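Phospholipase/Carboxylesterase (PDB 4H0C) probably hydrolyses carboxylic esters, possibly including the thioester links of palmitoylated proteins, using an alpha/beta-hydrolase fold. Local coordinates at residues A21-M27 and E49-P55; A99-A105 and R123-I129; D148-V154 and L177-A183. The contacts are given in a common frame with arbitrary orientation. Residues are numbered along the deposited sequence.

Three contacts in series follow the central sheet from near the N terminus across most of its width; none crosses or encloses another. Contact 1 pairs 21-27 with 49-55, closing the crossover through helix 35-39. The chain then returns beside strand 23-28, where 99-105 joins 123-129 in contact 2 and closes the unit around helix 109-120. Contacts 1 and 2 adjoin through Ala24 O and Tyr103 N, 2.8 Å apart. Contact 3 closes the last crossover, around helix 167-179, and meets contact 2 where Ile128 N approaches Pro153 O at 3.0 Å. Contacts 1 and 3 do not touch. Together they tie strands 50-55, 23-28, 102-107, 127-131, 153-160 and 183-190 in that spatial order.

Contact 1. Residues A21-M27 and E49-P55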
loop_
_atom_site.group_PDB
_atom_site.type_symbol
_atom_site.label_atom_id
_atom_site.label_comp_id
_atom_site.label_asym_id
_atom_site.label_seq_id
_atom_site.Cartn_x
_atom_site.Cartn_y
_atom_site.Cartn_z
ATOM N N ALA A 21 -9.375 8.955 -17.378
ATOM C CA ALA A 21 -8.911 9.340 -16.049
ATOM C C ALA A 21 -7.624 10.162 -16.066
ATOM O O ALA A 21 -6.689 9.847 -16.802
ATOM C CB ALA A 21 -8.737 8.105 -15.188
ATOM N N LYS A 22 -7.623 11.215 -15.249
ATOM C CA LYS A 22 -6.464 12.059 -14.986
ATOM C C LYS A 22 -5.498 11.371 -14.001
ATOM O O LYS A 22 -4.295 11.635 -14.003
ATOM C CB LYS A 22 -6.930 13.395 -14.382
ATOM C CG LYS A 22 -7.976 14.135 -15.208
ATOM C CD LYS A 22 -8.341 15.504 -14.636
ATOM C CE LYS A 22 -9.232 15.370 -13.409
ATOM N NZ LYS A 22 -10.584 14.817 -13.719
ATOM N N LYS A 23 -6.042 10.495 -13.160
ATOM C CA LYS A 23 -5.297 9.892 -12.055
ATOM C C LYS A 23 -5.749 8.448 -11.882
ATOM O O LYS A 23 -6.813 8.050 -12.400
ATOM C CB LYS A 23 -5.563 10.664 -10.742
ATOM C CG LYS A 23 -5.291 12.143 -10.793
ATOM C CD LYS A 23 -5.716 12.836 -9.511
ATOM C CE LYS A 23 -5.086 14.225 -9.445
ATOM N NZ LYS A 23 -5.592 14.942 -8.244
ATOM N N ALA A 24 -4.953 7.666 -11.156
ATOM C CA ALA A 24 -5.315 6.294 -10.856
ATOM C C ALA A 24 -4.931 5.981 -9.453
ATOM O O ALA A 24 -4.049 6.636 -8.888
ATOM C CB ALA A 24 -4.611 5.330 -11.795
ATOM N N VAL A 25 -5.587 4.982 -8.884
ATOM C CA VAL A 25 -5.216 4.536 -7.535
ATOM C C VAL A 25 -5.178 3.014 -7.512
ATOM O O VAL A 25 -6.095 2.357 -8.038
ATOM C CB VAL A 25 -6.158 5.079 -6.428
ATOM C CG1 VAL A 25 -7.609 4.605 -6.619
ATOM C CG2 VAL A 25 -5.644 4.639 -5.053
ATOM N N VAL A 26 -4.087 2.472 -6.971
ATOM C CA VAL A 26 -3.921 1.049 -6.756
ATOM C C VAL A 26 -4.323 0.778 -5.307
ATOM O O VAL A 26 -3.701 1.316 -4.396
ATOM C CB VAL A 26 -2.447 0.624 -6.988
ATOM C CG1 VAL A 26 -2.296 -0.859 -6.688
ATOM C CG2 VAL A 26 -2.008 0.976 -8.398
HETATM N N MSE A 27 -5.375 -0.033 -5.101
HETATM C CA MSE A 27 -5.914 -0.296 -3.764
HETATM C C MSE A 27 -5.632 -1.747 -3.389
HETATM O O MSE A 27 -5.956 -2.654 -4.145
HETATM C CB MSE A 27 -7.418 0.015 -3.710
HETATM C CG MSE A 27 -7.729 1.417 -4.235
HETATM SE SE MSE A 27 -9.559 1.881 -3.977
HETATM C CE MSE A 27 -9.560 2.146 -2.052
ATOM N N GLU A 49 -11.813 11.197 -8.965
ATOM C CA GLU A 49 -11.095 11.470 -10.229
ATOM C C GLU A 49 -10.167 10.321 -10.659
ATOM O O GLU A 49 -9.506 10.392 -11.720
ATOM C CB GLU A 49 -10.325 12.787 -10.156
ATOM C CG GLU A 49 -11.253 13.989 -10.116
ATOM C CD GLU A 49 -10.541 15.285 -9.808
ATOM O OE1 GLU A 49 -9.913 15.378 -8.723
ATOM O OE2 GLU A 49 -10.615 16.211 -10.648
HETATM N N MSE A 50 -10.168 9.237 -9.882
HETATM C CA MSE A 50 -9.245 8.130 -10.155
HETATM C C MSE A 50 -9.887 6.951 -10.880
HETATM O O MSE A 50 -11.046 6.566 -10.602
HETATM C CB MSE A 50 -8.620 7.568 -8.880
HETATM C CG MSE A 50 -7.465 8.412 -8.267
HETATM SE SE MSE A 50 -8.169 10.080 -7.575
HETATM C CE MSE A 50 -6.651 10.482 -6.437
ATOM N N ALA A 51 -9.103 6.383 -11.797
ATOM C CA ALA A 51 -9.336 5.021 -12.265
ATOM C C ALA A 51 -8.859 4.139 -11.115
ATOM O O ALA A 51 -7.731 4.281 -10.660
ATOM C CB ALA A 51 -8.553 4.744 -13.543
ATOM N N ILE A 52 -9.714 3.240 -10.645
ATOM C CA ILE A 52 -9.392 2.400 -9.474
ATOM C C ILE A 52 -9.027 0.999 -9.937
ATOM O O ILE A 52 -9.802 0.368 -10.668
ATOM C CB ILE A 52 -10.581 2.345 -8.487
ATOM C CG1 ILE A 52 -10.898 3.747 -7.935
ATOM C CG2 ILE A 52 -10.365 1.284 -7.405
ATOM C CD1 ILE A 52 -12.270 3.839 -7.287
ATOM N N TYR A 53 -7.827 0.547 -9.561
ATOM C CA TYR A 53 -7.388 -0.834 -9.781
ATOM C C TYR A 53 -7.173 -1.512 -8.440
ATOM O O TYR A 53 -6.439 -0.993 -7.607
ATOM C CB TYR A 53 -6.034 -0.841 -10.497
ATOM C CG TYR A 53 -6.121 -0.507 -11.976
ATOM C CD1 TYR A 53 -5.781 -1.460 -12.945
ATOM C CD2 TYR A 53 -6.510 0.760 -12.405
ATOM C CE1 TYR A 53 -5.858 -1.164 -14.304
ATOM C CE2 TYR A 53 -6.605 1.054 -13.764
ATOM C CZ TYR A 53 -6.272 0.079 -14.704
ATOM O OH TYR A 53 -6.348 0.334 -16.051
ATOM N N ALA A 54 -7.759 -2.690 -8.243
ATOM C CA ALA A 54 -7.568 -3.435 -7.007
ATOM C C ALA A 54 -7.243 -4.890 -7.367
ATOM O O ALA A 54 -8.133 -5.629 -7.796
ATOM C CB ALA A 54 -8.814 -3.358 -6.142
ATOM N N PRO A 55 -5.967 -5.300 -7.224
ATOM C CA PRO A 55 -5.657 -6.696 -7.528
ATOM C C PRO A 55 -6.173 -7.592 -6.418
ATOM O O PRO A 55 -6.195 -7.175 -5.254
ATOM C CB PRO A 55 -4.118 -6.730 -7.580
ATOM C CG PRO A 55 -3.672 -5.571 -6.758
ATOM C CD PRO A 55 -4.752 -4.506 -6.941
HETATM O O HOH W 1 -10.202 11.950 -13.847
HETATM O O HOH W 2 -6.812 -5.182 -3.527
#
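Val25 and Ile52 form the apolar centre, their CG1 atoms 3.6 Å apart; beta-branched side chains suit extended backbone and pack against each other here. On this face Val25 CG1 also meets Met50 CB (3.9 Å), as does Met27 (selenomethionine) with Ile52, Met27 SE lying 3.6 Å from Ile52 CG2. Helix 35-39 packs here against Ile52 and Met27. Ala24, Ala51, Val26 and Tyr53 point to the other face, where helix 77-94 touches Ala24, Val26 and Tyr53. Four backbone hydrogen bonds, each 2.9 Å, join the parallel strands: Ala51 N to Lys23 O, Val25 N to Ala51 O, Tyr53 N to Val25 O and Met27 N to Tyr53 O. At the solvent edge the long chain of Lys22 brings NZ to Glu49 OE2 (3.4 Å), a salt bridge; a water joins Lys22 N and NZ to Glu49 O. Such neighbouring parallel strands, linked through helix 35-39, make a beta-alpha-beta crossover of the alpha/beta-hydrolase fold.

Contact 2. Residues A99-A105 and R123-I129; sequences AEQIYFA and RKYGGII
This is the parallel strand pair of a beta-alpha-beta unit in the alpha/beta-hydrolase fold: strands 102-105 and 127-129 run 8° apart, their axes 4.6 Å from each other at closest approach, with helix 109-120 between them in sequence. Phe104 pairs with Ile128 and Ala105 with Ile129. Phe104 N donates to Gly127 O (3.0 Å), Ile129 N to Phe104 O (2.7 Å) and Gly126 N to Ile102 O (2.7 Å). A 3-10 segment at 99-100 leads in, and Ile102 N returns to Ala99 O (2.9 Å).

One bump is the Tyr103 ring (chi1 m, chi2 71°), seated over the bare backbone of Gly126 (phi/psi -63/-43). Gly126 CA lies 3.7 Å from the ring centroid, 12° off its normal, a CH-pi contact; a beta carbon there would clash with Tyr103 CE1. Gly127 (172/157) also presents no side chain to this ring. The other bump, with more area covered, is Phe104 (m, 76°): on the face it shares with Ile128 it thrusts its edge at the face of Tyr125 (m, -62°), T-shaped, centroids 5.0 Å apart, planes at 77°. Tyr125 OH hydrogen-bonds Asn121 O. Lys124 NZ and Glu100 OE1, 3.4 Å apart, form a salt bridge whose hydrogen bond is weak. Arg123 (chi1 p) makes a salt bridge from NH2 to Glu93 OE1, and over one face of its guanidinium sits Ala99, with Ala99 CB 3.6 Å from Arg123 NH1.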
loop_
_atom_site.group_PDB
_atom_site.type_symbol
_atom_site.label_atom_id
_atom_site.label_comp_id
_atom_site.label_asym_id
_atom_site.label_seq_id
_atom_site.Cartn_x
_atom_site.Cartn_y
_atom_site.Cartn_z
ATOM N N ALA A 99 3.317 7.870 -13.649
ATOM C CA ALA A 99 3.444 7.442 -12.239
ATOM C C ALA A 99 3.165 8.580 -11.261
ATOM O O ALA A 99 2.640 8.344 -10.167
ATOM C CB ALA A 99 4.828 6.834 -11.997
ATOM N N GLU A 100 3.457 9.815 -11.656
ATOM C CA GLU A 100 3.212 10.963 -10.778
ATOM C C GLU A 100 1.723 11.282 -10.533
ATOM O O GLU A 100 1.399 12.089 -9.642
ATOM C CB GLU A 100 3.972 12.211 -11.248
ATOM C CG GLU A 100 3.408 12.829 -12.504
ATOM C CD GLU A 100 4.014 14.179 -12.795
ATOM O OE1 GLU A 100 4.942 14.606 -12.063
ATOM O OE2 GLU A 100 3.555 14.818 -13.757
ATOM N N GLN A 101 0.841 10.614 -11.290
ATOM C CA GLN A 101 -0.606 10.687 -11.098
ATOM C C GLN A 101 -1.153 9.347 -10.600
ATOM O O GLN A 101 -2.369 9.129 -10.641
ATOM C CB GLN A 101 -1.319 11.072 -12.402
ATOM C CG GLN A 101 -0.966 12.451 -12.947
ATOM C CD GLN A 101 -1.169 13.563 -11.933
ATOM O OE1 GLN A 101 -2.046 13.496 -11.068
ATOM N NE2 GLN A 101 -0.356 14.605 -12.045
ATOM N N ILE A 102 -0.267 8.457 -10.129
ATOM C CA ILE A 102 -0.695 7.158 -9.602
ATOM C C ILE A 102 -0.567 7.202 -8.091
ATOM O O ILE A 102 0.493 7.595 -7.549
ATOM C CB ILE A 102 0.085 5.944 -10.194
ATOM C CG1 ILE A 102 -0.116 5.846 -11.714
ATOM C CG2 ILE A 102 -0.383 4.646 -9.524
ATOM C CD1 ILE A 102 0.786 4.829 -12.424
ATOM N N TYR A 103 -1.666 6.852 -7.428
ATOM C CA TYR A 103 -1.769 6.826 -5.967
ATOM C C TYR A 103 -1.853 5.391 -5.498
ATOM O O TYR A 103 -2.215 4.506 -6.280
ATOM C CB TYR A 103 -3.026 7.581 -5.542
ATOM C CG TYR A 103 -2.980 9.054 -5.869
ATOM C CD1 TYR A 103 -3.082 9.509 -7.201
ATOM C CD2 TYR A 103 -2.802 9.999 -4.863
ATOM C CE1 TYR A 103 -3.037 10.869 -7.500
ATOM C CE2 TYR A 103 -2.760 11.355 -5.153
ATOM C CZ TYR A 103 -2.879 11.792 -6.464
ATOM O OH TYR A 103 -2.807 13.156 -6.717
ATOM N N PHE A 104 -1.490 5.153 -4.240
ATOM C CA PHE A 104 -1.602 3.815 -3.643
ATOM C C PHE A 104 -2.325 3.913 -2.311
ATOM O O PHE A 104 -2.105 4.864 -1.542
ATOM C CB PHE A 104 -0.227 3.179 -3.385
ATOM C CG PHE A 104 0.594 2.960 -4.625
ATOM C CD1 PHE A 104 1.246 4.031 -5.249
ATOM C CD2 PHE A 104 0.723 1.693 -5.170
ATOM C CE1 PHE A 104 1.999 3.830 -6.392
ATOM C CE2 PHE A 104 1.494 1.491 -6.324
ATOM C CZ PHE A 104 2.120 2.561 -6.939
ATOM N N ALA A 105 -3.188 2.930 -2.034
ATOM C CA ALA A 105 -3.899 2.898 -0.758
ATOM C C ALA A 105 -4.028 1.466 -0.284
ATOM O O ALA A 105 -4.455 0.599 -1.043
ATOM C CB ALA A 105 -5.266 3.561 -0.877
ATOM N N ARG A 123 9.761 6.509 -6.744
ATOM C CA ARG A 123 9.810 7.557 -7.745
ATOM C C ARG A 123 8.734 8.543 -7.379
ATOM O O ARG A 123 8.119 8.400 -6.347
ATOM C CB ARG A 123 9.616 7.018 -9.159
ATOM C CG ARG A 123 8.506 6.013 -9.315
ATOM C CD ARG A 123 8.608 5.480 -10.725
ATOM N NE ARG A 123 7.733 4.373 -11.032
ATOM C CZ ARG A 123 7.275 4.133 -12.262
ATOM N NH1 ARG A 123 7.590 4.959 -13.267
ATOM N NH2 ARG A 123 6.489 3.087 -12.479
ATOM N N LYS A 124 8.500 9.546 -8.220
ATOM C CA LYS A 124 7.459 10.520 -7.907
ATOM C C LYS A 124 6.115 9.866 -8.184
ATOM O O LYS A 124 5.819 9.505 -9.329
ATOM C CB LYS A 124 7.612 11.810 -8.722
ATOM C CG LYS A 124 6.650 12.910 -8.290
ATOM C CD LYS A 124 6.933 14.185 -9.069
ATOM C CE LYS A 124 6.159 15.360 -8.498
ATOM N NZ LYS A 124 6.058 16.496 -9.450
ATOM N N TYR A 125 5.339 9.654 -7.127
ATOM C CA TYR A 125 3.991 9.130 -7.269
ATOM C C TYR A 125 3.001 10.221 -6.889
ATOM O O TYR A 125 3.394 11.243 -6.306
ATOM C CB TYR A 125 3.805 7.922 -6.344
ATOM C CG TYR A 125 4.563 6.664 -6.767
ATOM C CD1 TYR A 125 4.288 6.021 -7.996
ATOM C CD2 TYR A 125 5.546 6.113 -5.939
ATOM C CE1 TYR A 125 4.964 4.857 -8.358
ATOM C CE2 TYR A 125 6.240 4.969 -6.304
ATOM C CZ TYR A 125 5.941 4.340 -7.493
ATOM O OH TYR A 125 6.639 3.209 -7.814
ATOM N N GLY A 126 1.717 10.005 -7.172
ATOM C CA GLY A 126 0.687 10.950 -6.751
ATOM C C GLY A 126 0.582 11.064 -5.240
ATOM O O GLY A 126 0.482 12.161 -4.691
ATOM N N GLY A 127 0.636 9.930 -4.559
ATOM C CA GLY A 127 0.521 9.885 -3.105
ATOM C C GLY A 127 0.418 8.442 -2.661
ATOM O O GLY A 127 0.046 7.566 -3.457
ATOM N N ILE A 128 0.772 8.178 -1.406
ATOM C CA ILE A 128 0.786 6.819 -0.880
ATOM C C ILE A 128 0.104 6.822 0.477
ATOM O O ILE A 128 0.457 7.607 1.348
ATOM C CB ILE A 128 2.245 6.295 -0.761
ATOM C CG1 ILE A 128 2.892 6.232 -2.157
ATOM C CG2 ILE A 128 2.256 4.925 -0.098
ATOM C CD1 ILE A 128 4.419 6.099 -2.160
ATOM N N ILE A 129 -0.901 5.963 0.639
ATOM C CA ILE A 129 -1.668 5.891 1.885
ATOM C C ILE A 129 -1.525 4.502 2.488
ATOM O O ILE A 129 -1.967 3.498 1.899
ATOM C CB ILE A 129 -3.149 6.188 1.601
ATOM C CG1 ILE A 129 -3.317 7.563 0.937
ATOM C CG2 ILE A 129 -3.942 6.087 2.889
ATOM C CD1 ILE A 129 -4.577 7.639 0.091
#

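Contact 3. Residues D148-V154 and L177-A183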
loop_
_atom_site.group_PDB
_atom_site.type_symbol
_atom_site.label_atom_id
_atom_site.label_comp_id
_atom_site.label_asym_id
_atom_site.label_seq_id
_atom_site.Cartn_x
_atom_site.Cartn_y
_atom_site.Cartn_z
ATOM N N ASP A 148 13.979 7.510 -5.615
ATOM C CA ASP A 148 13.792 8.743 -4.837
ATOM C C ASP A 148 12.336 9.150 -4.962
ATOM O O ASP A 148 11.801 9.173 -6.068
ATOM C CB ASP A 148 14.708 9.867 -5.350
ATOM C CG ASP A 148 14.743 11.067 -4.392
ATOM O OD1 ASP A 148 13.810 11.909 -4.418
ATOM O OD2 ASP A 148 15.708 11.171 -3.604
ATOM N N PHE A 149 11.673 9.422 -3.846
ATOM C CA PHE A 149 10.255 9.749 -3.918
ATOM C C PHE A 149 9.926 11.151 -4.490
ATOM O O PHE A 149 8.765 11.437 -4.810
ATOM C CB PHE A 149 9.589 9.549 -2.557
ATOM C CG PHE A 149 9.329 8.113 -2.219
ATOM C CD1 PHE A 149 8.322 7.397 -2.866
ATOM C CD2 PHE A 149 10.061 7.484 -1.222
ATOM C CE1 PHE A 149 8.050 6.078 -2.512
ATOM C CE2 PHE A 149 9.810 6.162 -0.864
ATOM C CZ PHE A 149 8.802 5.453 -1.505
ATOM N N LYS A 150 10.938 12.003 -4.619
ATOM C CA LYS A 150 10.754 13.343 -5.174
ATOM C C LYS A 150 9.604 14.061 -4.456
ATOM O O LYS A 150 8.779 14.719 -5.089
ATOM C CB LYS A 150 10.490 13.271 -6.689
ATOM C CG LYS A 150 11.544 12.509 -7.494
ATOM C CD LYS A 150 12.778 13.364 -7.752
ATOM C CE LYS A 150 13.479 12.978 -9.063
ATOM N NZ LYS A 150 14.134 11.643 -9.031
ATOM N N GLN A 151 9.543 13.902 -3.134
ATOM C CA GLN A 151 8.585 14.621 -2.287
ATOM C C GLN A 151 7.168 14.039 -2.354
ATOM O O GLN A 151 6.223 14.686 -1.882
ATOM C CB GLN A 151 8.575 16.154 -2.568
ATOM C CG GLN A 151 9.975 16.739 -2.568
ATOM C CD GLN A 151 10.020 18.236 -2.695
ATOM O OE1 GLN A 151 8.984 18.923 -2.769
ATOM N NE2 GLN A 151 11.229 18.764 -2.684
ATOM N N THR A 152 7.015 12.814 -2.878
ATOM C CA THR A 152 5.701 12.117 -2.835
ATOM C C THR A 152 5.093 12.195 -1.428
ATOM O O THR A 152 5.737 11.778 -0.448
ATOM C CB THR A 152 5.818 10.610 -3.182
ATOM O OG1 THR A 152 6.293 10.438 -4.515
ATOM C CG2 THR A 152 4.468 9.913 -3.043
ATOM N N PRO A 153 3.844 12.683 -1.324
ATOM C CA PRO A 153 3.197 12.697 -0.012
ATOM C C PRO A 153 2.850 11.268 0.409
ATOM O O PRO A 153 2.285 10.523 -0.386
ATOM C CB PRO A 153 1.921 13.535 -0.236
ATOM C CG PRO A 153 2.143 14.263 -1.534
ATOM C CD PRO A 153 3.114 13.460 -2.344
ATOM N N VAL A 154 3.190 10.903 1.648
ATOM C CA VAL A 154 2.929 9.575 2.193
ATOM C C VAL A 154 2.253 9.740 3.543
ATOM O O VAL A 154 2.705 10.529 4.370
ATOM C CB VAL A 154 4.235 8.751 2.391
ATOM C CG1 VAL A 154 3.950 7.382 3.001
ATOM C CG2 VAL A 154 5.000 8.601 1.081
ATOM N N LEU A 177 11.559 6.011 4.648
ATOM C CA LEU A 177 10.791 6.839 3.681
ATOM C C LEU A 177 11.318 8.264 3.622
ATOM O O LEU A 177 11.491 8.840 2.526
ATOM C CB LEU A 177 9.294 6.867 4.053
ATOM C CG LEU A 177 8.516 5.555 3.877
ATOM C CD1 LEU A 177 7.231 5.577 4.689
ATOM C CD2 LEU A 177 8.193 5.321 2.418
ATOM N N GLU A 178 11.610 8.834 4.788
ATOM C CA GLU A 178 12.153 10.207 4.829
ATOM C C GLU A 178 13.539 10.296 4.194
ATOM O O GLU A 178 13.802 11.200 3.395
ATOM C CB GLU A 178 12.146 10.755 6.250
ATOM C CG GLU A 178 10.730 11.109 6.714
ATOM C CD GLU A 178 10.676 11.756 8.084
ATOM O OE1 GLU A 178 11.564 11.487 8.917
ATOM O OE2 GLU A 178 9.726 12.545 8.325
ATOM N N ASP A 179 14.390 9.315 4.481
ATOM C CA ASP A 179 15.703 9.220 3.819
ATOM C C ASP A 179 15.623 9.140 2.297
ATOM O O ASP A 179 16.503 9.649 1.592
ATOM C CB ASP A 179 16.527 8.063 4.403
ATOM C CG ASP A 179 17.161 8.423 5.743
ATOM O OD1 ASP A 179 17.177 9.631 6.121
ATOM O OD2 ASP A 179 17.640 7.494 6.423
HETATM N N MSE A 180 14.547 8.536 1.794
HETATM C CA MSE A 180 14.340 8.410 0.357
HETATM C C MSE A 180 13.505 9.541 -0.211
HETATM O O MSE A 180 13.018 9.462 -1.343
HETATM C CB MSE A 180 13.758 7.048 0.042
HETATM C CG MSE A 180 14.721 5.937 0.447
HETATM SE SE MSE A 180 13.913 4.284 0.088
HETATM C CE MSE A 180 13.986 4.395 -1.880
ATOM N N ASN A 181 13.368 10.610 0.581
ATOM C CA ASN A 181 12.797 11.871 0.105
ATOM C C ASN A 181 11.281 11.845 -0.097
ATOM O O ASN A 181 10.750 12.647 -0.858
ATOM C CB ASN A 181 13.519 12.406 -1.159
ATOM C CG ASN A 181 13.243 13.896 -1.426
ATOM O OD1 ASN A 181 13.013 14.700 -0.491
ATOM N ND2 ASN A 181 13.279 14.272 -2.697
ATOM N N ALA A 182 10.574 10.965 0.606
ATOM C CA ALA A 182 9.120 11.113 0.691
ATOM C C ALA A 182 8.785 12.320 1.576
ATOM O O ALA A 182 9.581 12.701 2.453
ATOM C CB ALA A 182 8.495 9.844 1.255
ATOM N N ALA A 183 7.610 12.911 1.356
ATOM C CA ALA A 183 7.038 13.909 2.304
ATOM C C ALA A 183 6.100 13.149 3.254
ATOM O O ALA A 183 4.945 12.889 2.923
ATOM C CB ALA A 183 6.314 15.032 1.542
#
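Phe149, Ala183 and Asn181 bury the largest areas here, and each does a different job, where the start of strand 153-160 meets the end of helix 167-179 and the start of strand 183-190, a beta-alpha-beta unit at the edge of the alpha/beta-hydrolase sheet. The aromatic ring of Phe149 (chi1 m) packs beside the helix end: Phe149 CE2 meets Leu177 CD2 (3.8 Å), and Phe149 CD2 meets Met180 CB (3.9 Å) and Ala182 CB (3.8 Å). Val154 extends the apolar patch, its CG2 3.7 Å from Ala182 CB, while Thr118 and Thr119 of helix 109-120 border the Phe149 ring. Phe149 N donates to Met180 O (2.8 Å).

Asn181 ends the helix. Its positive phi (74°), which asparagine tolerates better than most residues, makes it the C-prime residue of a Schellman motif, with Ala182 N bonded to Leu177 O (3.0 Å) and Asn181 N to Glu178 O (2.9 Å). Asn181 ND2 donates to Asp148 OD1 (3.0 Å), which also accepts from Lys150 N (2.9 Å) in an Asx turn; Asn181 O accepts from Gln151 N (2.9 Å). Lys150 and Gln151 sit at the middle of a type I' turn, both with positive phi.

Ala183 begins the edge strand. Ala183 N donates to Thr152 O (2.8 Å) and Ala183 O accepts from Val154 N (2.9 Å), opening parallel pairing with Pro153; the small Ala183 CB rests 3.4 Å from Gln151 O.

The chemistry implies a largely backbone-driven, hydrogen-bonded contact: donors and acceptors at the helix end and in the turn pair across it, beside an apolar patch round Phe149.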